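Long-range contacts in double Glycine Motif Protease domain from AMS/PCAT Transporter (Lachnospiraceae bacterium C6A11, PDB 6MPZ), which probably cleaves leader peptides after a double-glycine motif as the C39-family cysteine protease domain of an AMS/PCAT peptide exporter: residues Q5-V9 with A37-K41; E74-Y80 with G136-K142; T90-I94 with V104-F108. All blocks are in the same frame, centred on the assembly; numbering follows the deposited sequence.

Contact 1 of 3, residues Q5-V9 with A37-K41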
loop_
_atom_site.group_PDB
_atom_site.type_symbol
_atom_site.label_atom_id
_atom_site.label_comp_id
_atom_site.label_asym_id
_atom_site.label_seq_id
_atom_site.Cartn_x
_atom_site.Cartn_y
_atom_site.Cartn_z
ATOM N N GLN A 5 -1.294 16.480 11.352
ATOM C CA GLN A 5 -2.513 16.138 12.143
ATOM C C GLN A 5 -3.276 14.942 11.564
ATOM O O GLN A 5 -3.965 14.305 12.352
ATOM C CB GLN A 5 -3.431 17.376 12.333
ATOM C CG GLN A 5 -4.119 17.474 13.711
ATOM C CD GLN A 5 -5.423 18.275 13.702
ATOM O OE1 GLN A 5 -5.419 19.512 13.647
ATOM N NE2 GLN A 5 -6.552 17.574 13.807
ATOM N N ILE A 6 -3.175 14.631 10.260
ATOM C CA ILE A 6 -3.907 13.493 9.686
ATOM C C ILE A 6 -3.363 12.154 10.215
ATOM O O ILE A 6 -2.164 11.904 10.166
ATOM C CB ILE A 6 -3.909 13.523 8.135
ATOM C CG1 ILE A 6 -4.792 14.681 7.646
ATOM C CG2 ILE A 6 -4.436 12.207 7.542
ATOM C CD1 ILE A 6 -4.317 15.350 6.379
ATOM N N GLN A 7 -4.261 11.338 10.760
ATOM C CA GLN A 7 -3.926 10.059 11.352
ATOM C C GLN A 7 -4.471 8.955 10.465
ATOM O O GLN A 7 -5.375 9.206 9.662
ATOM C CB GLN A 7 -4.543 9.922 12.774
ATOM C CG GLN A 7 -3.837 10.697 13.886
ATOM C CD GLN A 7 -2.350 10.372 13.976
ATOM O OE1 GLN A 7 -1.519 11.250 13.788
ATOM N NE2 GLN A 7 -2.007 9.101 14.240
ATOM N N PRO A 8 -3.926 7.726 10.617
ATOM C CA PRO A 8 -4.543 6.570 9.986
ATOM C C PRO A 8 -5.915 6.289 10.593
ATOM O O PRO A 8 -6.174 6.620 11.737
ATOM C CB PRO A 8 -3.568 5.415 10.276
ATOM C CG PRO A 8 -2.408 5.973 11.022
ATOM C CD PRO A 8 -2.774 7.343 11.473
ATOM N N VAL A 9 -6.778 5.693 9.788
ATOM C CA VAL A 9 -8.079 5.253 10.191
ATOM C C VAL A 9 -7.952 3.815 10.653
ATOM O O VAL A 9 -7.387 2.960 9.953
ATOM C CB VAL A 9 -9.041 5.342 8.977
ATOM C CG1 VAL A 9 -10.353 4.578 9.197
ATOM C CG2 VAL A 9 -9.304 6.823 8.679
ATOM N N ALA A 37 -0.358 11.362 -0.585
ATOM C CA ALA A 37 -1.436 12.315 -0.812
ATOM C C ALA A 37 -2.465 12.322 0.328
ATOM O O ALA A 37 -2.960 13.375 0.669
ATOM C CB ALA A 37 -2.102 12.034 -2.157
ATOM N N TYR A 38 -2.746 11.155 0.936
ATOM C CA TYR A 38 -3.629 11.062 2.113
ATOM C C TYR A 38 -3.073 11.912 3.267
ATOM O O TYR A 38 -3.843 12.587 3.972
ATOM C CB TYR A 38 -3.818 9.599 2.563
ATOM C CG TYR A 38 -4.602 9.408 3.851
ATOM C CD1 TYR A 38 -6.009 9.366 3.854
ATOM C CD2 TYR A 38 -3.951 9.309 5.076
ATOM C CE1 TYR A 38 -6.729 9.182 5.052
ATOM C CE2 TYR A 38 -4.654 9.141 6.282
ATOM C CZ TYR A 38 -6.028 9.102 6.285
ATOM O OH TYR A 38 -6.671 8.898 7.490
ATOM N N TYR A 39 -1.753 11.878 3.457
ATOM C CA TYR A 39 -1.091 12.663 4.538
ATOM C C TYR A 39 -0.685 14.064 4.071
ATOM O O TYR A 39 -0.059 14.806 4.832
ATOM C CB TYR A 39 0.127 11.910 5.081
ATOM C CG TYR A 39 -0.245 10.657 5.837
ATOM C CD1 TYR A 39 -0.741 10.738 7.134
ATOM C CD2 TYR A 39 -0.120 9.379 5.249
ATOM C CE1 TYR A 39 -1.093 9.585 7.847
ATOM C CE2 TYR A 39 -0.477 8.233 5.938
ATOM C CZ TYR A 39 -0.964 8.333 7.242
ATOM O OH TYR A 39 -1.337 7.219 7.956
ATOM N N LYS A 40 -1.076 14.423 2.839
ATOM C CA LYS A 40 -0.744 15.700 2.213
ATOM C C LYS A 40 0.772 15.946 2.126
ATOM O O LYS A 40 1.222 17.066 2.290
ATOM C CB LYS A 40 -1.495 16.864 2.894
ATOM C CG LYS A 40 -3.008 16.836 2.600
ATOM C CD LYS A 40 -3.924 17.364 3.667
ATOM C CE LYS A 40 -3.928 18.863 3.790
ATOM N NZ LYS A 40 -5.252 19.277 4.335
ATOM N N LYS A 41 1.541 14.884 1.877
ATOM C CA LYS A 41 2.984 15.001 1.578
ATOM C C LYS A 41 3.130 15.045 0.097
ATOM O O LYS A 41 2.943 14.050 -0.588
ATOM C CB LYS A 41 3.796 13.876 2.206
ATOM C CG LYS A 41 3.890 14.050 3.719
ATOM C CD LYS A 41 4.321 12.750 4.382
ATOM C CE LYS A 41 4.307 12.858 5.899
ATOM N NZ LYS A 41 5.346 13.839 6.339
#
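Two consecutive tyrosines at the C-terminal end of helix 27-38, Tyr-38 and Tyr-39, receive the N-terminal segment 5-9, which runs past them without regular structure. The hydroxyl of Tyr-38 donates a short hydrogen bond to the backbone carbonyl of Gln-7, OH to O 2.5 Å; the hydroxyl lies in the plane of that carbonyl, with a C=O...OH angle of 154°. The Tyr-38 ring reaches this point because its CG stands anti to the backbone N (chi1 174°), carrying the ring off the end of the helix toward the incoming chain. Packing is closest around Ile-6, whose CG2 branch comes down obliquely on Tyr-38 CE2 at 3.3 Å. Its CD1 presses on Lys-40 CD at 3.4 Å, a tight carbon pair. The carbonyl O of the same isoleucine meets the edge of the Tyr-39 ring, 3.5 Å from CE1. Tyr-38 CD2 in turn rests 3.6 Å above the centre of one Tyr-39 face, so the two rings are in contact. Farther along, Pro-8 CG touches Tyr-39 OH at 3.5 Å, and Val-9 CG2 packs on Tyr-38 OH. The solvent side is made by exposed Gln-7, whose CB points away from the helix end, and by Lys-40, itself exposed despite its grip on Ile-6. Lys-40, with positive phi, is the C-prime residue of the Schellman motif that ends the helix. Beyond these residues, Pro-143, which follows strand 137-142, packs on Gln-7 and Tyr-39, while Val-9 pairs through its backbone with Phe-91, just ahead of strand 93-97.

Contact 2 of 3, residues E74-Y80 with G136-K142. With 16P (3,6,9,12,15,18-hexaoxaicosane), chain I.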
loop_
_atom_site.group_PDB
_atom_site.type_symbol
_atom_site.label_atom_id
_atom_site.label_comp_id
_atom_site.label_asym_id
_atom_site.label_seq_id
_atom_site.Cartn_x
_atom_site.Cartn_y
_atom_site.Cartn_z
ATOM N N GLU A 74 6.553 6.873 9.343
ATOM C CA GLU A 74 6.991 5.627 9.928
ATOM C C GLU A 74 6.332 4.524 9.090
ATOM O O GLU A 74 5.150 4.630 8.726
ATOM C CB GLU A 74 6.566 5.535 11.382
ATOM C CG GLU A 74 7.297 4.451 12.124
ATOM C CD GLU A 74 6.450 3.772 13.176
ATOM O OE1 GLU A 74 5.872 4.474 14.036
ATOM O OE2 GLU A 74 6.371 2.531 13.114
ATOM N N ALA A 75 7.095 3.491 8.757
ATOM C CA ALA A 75 6.657 2.433 7.875
ATOM C C ALA A 75 7.153 1.032 8.310
ATOM O O ALA A 75 8.372 0.813 8.447
ATOM C CB ALA A 75 7.150 2.745 6.466
ATOM N N LYS A 76 6.217 0.081 8.404
ATOM C CA LYS A 76 6.511 -1.289 8.794
ATOM C C LYS A 76 5.816 -2.291 7.877
ATOM O O LYS A 76 4.722 -2.045 7.414
ATOM C CB LYS A 76 6.068 -1.510 10.231
ATOM C CG LYS A 76 6.993 -0.822 11.241
ATOM C CD LYS A 76 6.714 -1.219 12.682
ATOM C CE LYS A 76 5.504 -0.513 13.296
ATOM N NZ LYS A 76 5.675 -0.112 14.738
ATOM N N GLY A 77 6.483 -3.406 7.613
ATOM C CA GLY A 77 5.942 -4.519 6.811
ATOM C C GLY A 77 5.491 -5.708 7.668
ATOM O O GLY A 77 6.263 -6.257 8.449
ATOM N N TYR A 78 4.255 -6.147 7.465
ATOM C CA TYR A 78 3.710 -7.278 8.168
ATOM C C TYR A 78 3.248 -8.335 7.196
ATOM O O TYR A 78 2.832 -8.033 6.088
ATOM C CB TYR A 78 2.485 -6.853 8.960
ATOM C CG TYR A 78 2.752 -6.018 10.185
ATOM C CD1 TYR A 78 2.812 -4.664 10.106
ATOM C CD2 TYR A 78 2.884 -6.601 11.426
ATOM C CE1 TYR A 78 3.015 -3.888 11.230
ATOM C CE2 TYR A 78 3.078 -5.837 12.564
ATOM C CZ TYR A 78 3.139 -4.479 12.442
ATOM O OH TYR A 78 3.348 -3.714 13.551
ATOM N N ARG A 79 3.327 -9.582 7.645
ATOM C CA ARG A 79 2.582 -10.676 7.077
ATOM C C ARG A 79 1.366 -10.908 8.001
ATOM O O ARG A 79 1.523 -11.104 9.214
ATOM C CB ARG A 79 3.426 -11.913 7.018
ATOM C CG ARG A 79 2.692 -13.149 6.570
ATOM C CD ARG A 79 3.703 -14.248 6.285
ATOM N NE ARG A 79 3.334 -14.805 5.012
ATOM C CZ ARG A 79 3.994 -14.701 3.873
ATOM N NH1 ARG A 79 5.197 -14.148 3.784
ATOM N NH2 ARG A 79 3.435 -15.274 2.799
ATOM N N TYR A 80 0.176 -10.850 7.392
ATOM C CA TYR A 80 -1.106 -10.964 8.064
ATOM C C TYR A 80 -1.908 -11.953 7.247
ATOM O O TYR A 80 -1.886 -11.899 6.049
ATOM C CB TYR A 80 -1.881 -9.670 7.988
ATOM C CG TYR A 80 -1.482 -8.544 8.912
ATOM C CD1 TYR A 80 -1.067 -8.770 10.196
ATOM C CD2 TYR A 80 -1.602 -7.221 8.489
ATOM C CE1 TYR A 80 -0.737 -7.704 11.052
ATOM C CE2 TYR A 80 -1.262 -6.147 9.336
ATOM C CZ TYR A 80 -0.845 -6.405 10.600
ATOM O OH TYR A 80 -0.526 -5.359 11.399
ATOM N N GLY A 136 -0.880 -11.640 1.630
ATOM C CA GLY A 136 -0.485 -11.651 3.009
ATOM C C GLY A 136 0.419 -10.529 3.418
ATOM O O GLY A 136 0.494 -10.252 4.635
ATOM N N ILE A 137 1.096 -9.870 2.461
ATOM C CA ILE A 137 2.067 -8.801 2.796
ATOM C C ILE A 137 1.378 -7.402 2.782
ATOM O O ILE A 137 0.750 -7.032 1.805
ATOM C CB ILE A 137 3.279 -8.769 1.822
ATOM C CG1 ILE A 137 3.958 -10.156 1.690
ATOM C CG2 ILE A 137 4.296 -7.742 2.289
ATOM C CD1 ILE A 137 4.499 -10.772 2.979
ATOM N N CYS A 138 1.597 -6.623 3.848
ATOM C CA CYS A 138 0.885 -5.421 4.116
ATOM C C CYS A 138 1.866 -4.405 4.632
ATOM O O CYS A 138 2.569 -4.680 5.590
ATOM C CB CYS A 138 -0.177 -5.654 5.202
ATOM S SG CYS A 138 -1.063 -4.157 5.732
ATOM N N LEU A 139 1.890 -3.232 4.016
ATOM C CA LEU A 139 2.770 -2.178 4.465
ATOM C C LEU A 139 1.876 -1.170 5.154
ATOM O O LEU A 139 0.929 -0.720 4.567
ATOM C CB LEU A 139 3.535 -1.562 3.281
ATOM C CG LEU A 139 4.161 -2.575 2.277
ATOM C CD1 LEU A 139 4.749 -1.881 1.049
ATOM C CD2 LEU A 139 5.161 -3.512 2.946
ATOM N N ILE A 140 2.253 -0.818 6.388
ATOM C CA ILE A 140 1.465 -0.112 7.355
ATOM C C ILE A 140 2.236 1.166 7.668
ATOM O O ILE A 140 3.461 1.125 7.853
ATOM C CB ILE A 140 1.274 -1.007 8.608
ATOM C CG1 ILE A 140 0.321 -2.181 8.294
ATOM C CG2 ILE A 140 0.817 -0.204 9.837
ATOM C CD1 ILE A 140 -1.146 -1.798 8.345
ATOM N N PHE A 141 1.536 2.303 7.656
ATOM C CA PHE A 141 2.183 3.609 7.749
ATOM C C PHE A 141 1.559 4.422 8.849
ATOM O O PHE A 141 0.374 4.278 9.140
ATOM C CB PHE A 141 2.087 4.387 6.428
ATOM C CG PHE A 141 2.632 3.640 5.240
ATOM C CD1 PHE A 141 3.989 3.665 4.949
ATOM C CD2 PHE A 141 1.795 2.908 4.408
ATOM C CE1 PHE A 141 4.483 2.964 3.875
ATOM C CE2 PHE A 141 2.308 2.225 3.340
ATOM C CZ PHE A 141 3.634 2.255 3.066
ATOM N N LYS A 142 2.370 5.290 9.439
ATOM C CA LYS A 142 1.964 6.136 10.545
ATOM C C LYS A 142 2.794 7.425 10.382
ATOM O O LYS A 142 3.963 7.358 9.973
ATOM C CB LYS A 142 2.264 5.406 11.872
ATOM C CG LYS A 142 2.412 6.212 13.154
ATOM C CD LYS A 142 1.620 5.693 14.368
ATOM C CE LYS A 142 0.219 6.300 14.330
ATOM N NZ LYS A 142 -0.673 5.990 15.485
HETATM C C1 16P I . 7.156 -13.589 1.061
HETATM C C2 16P I . 8.128 -13.545 2.258
HETATM O O1 16P I . 7.794 -14.547 3.252
HETATM C C3 16P I . 8.521 -14.540 4.488
HETATM C C4 16P I . 7.836 -15.544 5.436
HETATM O O2 16P I . 8.032 -15.156 6.818
HETATM C C5 16P I . 6.988 -14.274 7.214
HETATM C C6 16P I . 6.953 -13.741 8.647
HETATM O O3 16P I . 5.767 -14.362 9.200
HETATM C C7 16P I . 5.105 -13.681 10.236
HETATM C C8 16P I . 4.033 -14.565 10.849
HETATM O O4 16P I . 3.261 -15.259 9.802
HETATM C C9 16P I . 1.881 -14.931 9.716
HETATM C C10 16P I . 1.008 -16.102 9.314
HETATM O O5 16P I . 0.518 -16.695 10.537
HETATM C C11 16P I . -0.451 -17.746 10.373
HETATM C C12 16P I . -0.011 -19.050 11.070
HETATM O O6 16P I . -0.581 -20.238 10.460
HETATM C C13 16P I . 0.227 -20.957 9.504
HETATM C C14 16P I . -0.531 -22.080 8.810
#
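The edge of the antiparallel sheet is built here from the outermost strand 74-79 and its neighbour 137-142, whose directions make an angle of 153°. Hydrogen-bonded pairs Glu-74/Lys-142, Lys-76/Ile-140 and Tyr-78/Cys-138 zip the strands together; Tyr-78 N to Cys-138 O is 2.9 Å, with an N-H...O angle of 177°. Past the strand end, Tyr-80 N still reaches Gly-136 O at 2.8 Å. This edge is also where the leader peptide docks: it hydrogen-bonds to the backbone of Gly-77 and packs on Lys-76, Tyr-78 and Ile-137. On the Tyr-78 face, Tyr-80 folds back so that its OH lies 3.4 Å above the centre of the Tyr-78 ring. Tyr-80 CD2 meets Cys-138 CB at 3.9 Å, and a chi1 of 175° sets the cysteine SG opposite its backbone N, bringing it to the edge of the Tyr-80 ring. Ile-140 CG1 touches Tyr-78 CD1 at 4.0 Å, the two side chains crossing at about a right angle. On the opposite face, Ala-75 CB packs on Phe-141 CD1 (3.6 Å), close to helix 61-70. At the far end of that face Ile-137 CD1 lies over the guanidinium of Arg-79, whose NH1 has O1 of the bound polyether 2.7 Å away, near the guanidinium plane.

Contact 3 of 3, residues T90-I94 with V104-F108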
loop_
_atom_site.group_PDB
_atom_site.type_symbol
_atom_site.label_atom_id
_atom_site.label_comp_id
_atom_site.label_asym_id
_atom_site.label_seq_id
_atom_site.Cartn_x
_atom_site.Cartn_y
_atom_site.Cartn_z
ATOM N N THR A 90 -4.537 -0.778 9.666
ATOM C CA THR A 90 -4.893 0.625 9.681
ATOM C C THR A 90 -4.808 1.112 8.250
ATOM O O THR A 90 -4.066 0.536 7.444
ATOM C CB THR A 90 -3.947 1.407 10.590
ATOM O OG1 THR A 90 -2.643 1.510 9.979
ATOM C CG2 THR A 90 -3.846 0.694 11.910
ATOM N N PHE A 91 -5.573 2.168 7.943
ATOM C CA PHE A 91 -5.830 2.596 6.568
ATOM C C PHE A 91 -5.508 4.067 6.348
ATOM O O PHE A 91 -5.708 4.883 7.245
ATOM C CB PHE A 91 -7.256 2.241 6.162
ATOM C CG PHE A 91 -7.643 0.854 6.578
ATOM C CD1 PHE A 91 -7.129 -0.236 5.925
ATOM C CD2 PHE A 91 -8.482 0.632 7.685
ATOM C CE1 PHE A 91 -7.450 -1.545 6.337
ATOM C CE2 PHE A 91 -8.802 -0.663 8.107
ATOM C CZ PHE A 91 -8.284 -1.761 7.421
ATOM N N PRO A 92 -4.949 4.420 5.182
ATOM C CA PRO A 92 -4.645 3.475 4.087
ATOM C C PRO A 92 -3.369 2.663 4.387
ATOM O O PRO A 92 -2.535 3.068 5.222
ATOM C CB PRO A 92 -4.399 4.418 2.907
ATOM C CG PRO A 92 -3.738 5.595 3.559
ATOM C CD PRO A 92 -4.461 5.772 4.864
ATOM N N CYS A 93 -3.247 1.543 3.729
ATOM C CA CYS A 93 -2.049 0.688 3.788
ATOM C C CYS A 93 -1.854 0.144 2.371
ATOM O O CYS A 93 -2.809 0.163 1.543
ATOM C CB CYS A 93 -2.204 -0.491 4.797
ATOM S SG CYS A 93 -3.603 -1.630 4.476
ATOM N N ILE A 94 -0.661 -0.361 2.091
ATOM C CA ILE A 94 -0.374 -0.933 0.778
ATOM C C ILE A 94 -0.321 -2.440 0.952
ATOM O O ILE A 94 0.292 -2.927 1.913
ATOM C CB ILE A 94 0.976 -0.388 0.181
ATOM C CG1 ILE A 94 0.879 1.136 -0.094
ATOM C CG2 ILE A 94 1.290 -1.103 -1.119
ATOM C CD1 ILE A 94 2.159 1.835 -0.517
ATOM N N VAL A 104 -3.731 -0.045 -3.068
ATOM C CA VAL A 104 -3.952 0.669 -1.797
ATOM C C VAL A 104 -5.257 0.236 -1.150
ATOM O O VAL A 104 -6.305 0.384 -1.772
ATOM C CB VAL A 104 -4.008 2.183 -1.979
ATOM C CG1 VAL A 104 -4.249 2.863 -0.611
ATOM C CG2 VAL A 104 -2.708 2.657 -2.575
ATOM N N LEU A 105 -5.175 -0.281 0.083
ATOM C CA LEU A 105 -6.367 -0.706 0.837
ATOM C C LEU A 105 -6.864 0.449 1.714
ATOM O O LEU A 105 -6.102 0.967 2.604
ATOM C CB LEU A 105 -6.089 -1.946 1.690
ATOM C CG LEU A 105 -7.214 -2.565 2.560
ATOM C CD1 LEU A 105 -8.454 -2.874 1.741
ATOM C CD2 LEU A 105 -6.776 -3.844 3.242
ATOM N N LYS A 106 -8.113 0.857 1.445
ATOM C CA LYS A 106 -8.751 1.955 2.141
ATOM C C LYS A 106 -9.556 1.502 3.350
ATOM O O LYS A 106 -9.715 2.286 4.287
ATOM C CB LYS A 106 -9.660 2.730 1.208
ATOM C CG LYS A 106 -8.920 3.386 0.045
ATOM C CD LYS A 106 -9.872 4.161 -0.833
ATOM C CE LYS A 106 -10.683 3.193 -1.662
ATOM N NZ LYS A 106 -11.618 3.870 -2.549
ATOM N N GLY A 107 -10.014 0.244 3.322
ATOM C CA GLY A 107 -10.708 -0.417 4.430
ATOM C C GLY A 107 -11.726 -1.413 3.933
ATOM O O GLY A 107 -11.726 -1.775 2.755
ATOM N N PHE A 108 -12.634 -1.786 4.837
ATOM C CA PHE A 108 -13.681 -2.797 4.614
ATOM C C PHE A 108 -15.037 -2.237 5.032
ATOM O O PHE A 108 -15.119 -1.403 5.954
ATOM C CB PHE A 108 -13.375 -4.028 5.454
ATOM C CG PHE A 108 -12.051 -4.689 5.117
ATOM C CD1 PHE A 108 -11.942 -5.587 4.044
ATOM C CD2 PHE A 108 -10.910 -4.428 5.879
ATOM C CE1 PHE A 108 -10.739 -6.178 3.730
ATOM C CE2 PHE A 108 -9.688 -5.023 5.562
ATOM C CZ PHE A 108 -9.605 -5.903 4.502
#
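Phe-91 lies against Leu-105, Lys-106 and Gly-107 of strand 101-109 and buries more area than any other residue of the contact. Its CB lies 3.1 Å from the carbonyl O of Lys-106, and CG stays near the same oxygen. From there chi1 of -44° keeps CG anti to the carbonyl carbon and lays the ring over the backbone of Gly-107, whose CA sits 3.8 Å from the ring centroid and only 6° off the normal, a CH-pi contact. Along one rim, CD1 has Leu-105 O near the ring plane at 3.7 Å, and CE1 meets Leu-105 CD2 at 3.9 Å. At the tip, CZ touches Phe-108 CE2 at 4.0 Å, Phe-108 lying across Phe-91. Lys-106 and Gly-107 form a classic beta bulge opposite Tyr-114, so the ring covers the place where the strand departs from regular pairing. After the cis peptide bond before Pro-92, the chain joins the hairpin of strands 93-97 and 101-109: Leu-105 N gives a 2.8 Å hydrogen bond to Cys-93 O, and Cys-93 N returns one to Leu-105 O. Cys-93 SG packs on Leu-105 CB at 3.7 Å. Two backbone bonds thus set the register, while the side-chain contacts, apart from the carbonyl oxygens of Leu-105 and Lys-106 beside Phe-91, are apolar, implying that cohesion here probably rests largely on dispersion and the exclusion of water.

Contact 1 comes first along the chain; contact 3 follows between the two halves of contact 2. Contacts 2 and 3 share one antiparallel sheet, their centres about 10 Å apart, because strand 137-142 lies between 74-79 and 93-97; Leu-139 N probably bonds to Ile-94 O across that seam. Contact 1 sits at the surface, its centre about 12 Å from that of contact 3 and 16 Å from that of contact 2; its Val-9 bonds to Phe-91 and its Tyr-38 packs on Pro-92, both just ahead of strand 93-97. Together they connect the helix that begins at Cys-27, a probable catalytic residue, with the sheet edge that receives the leader peptide.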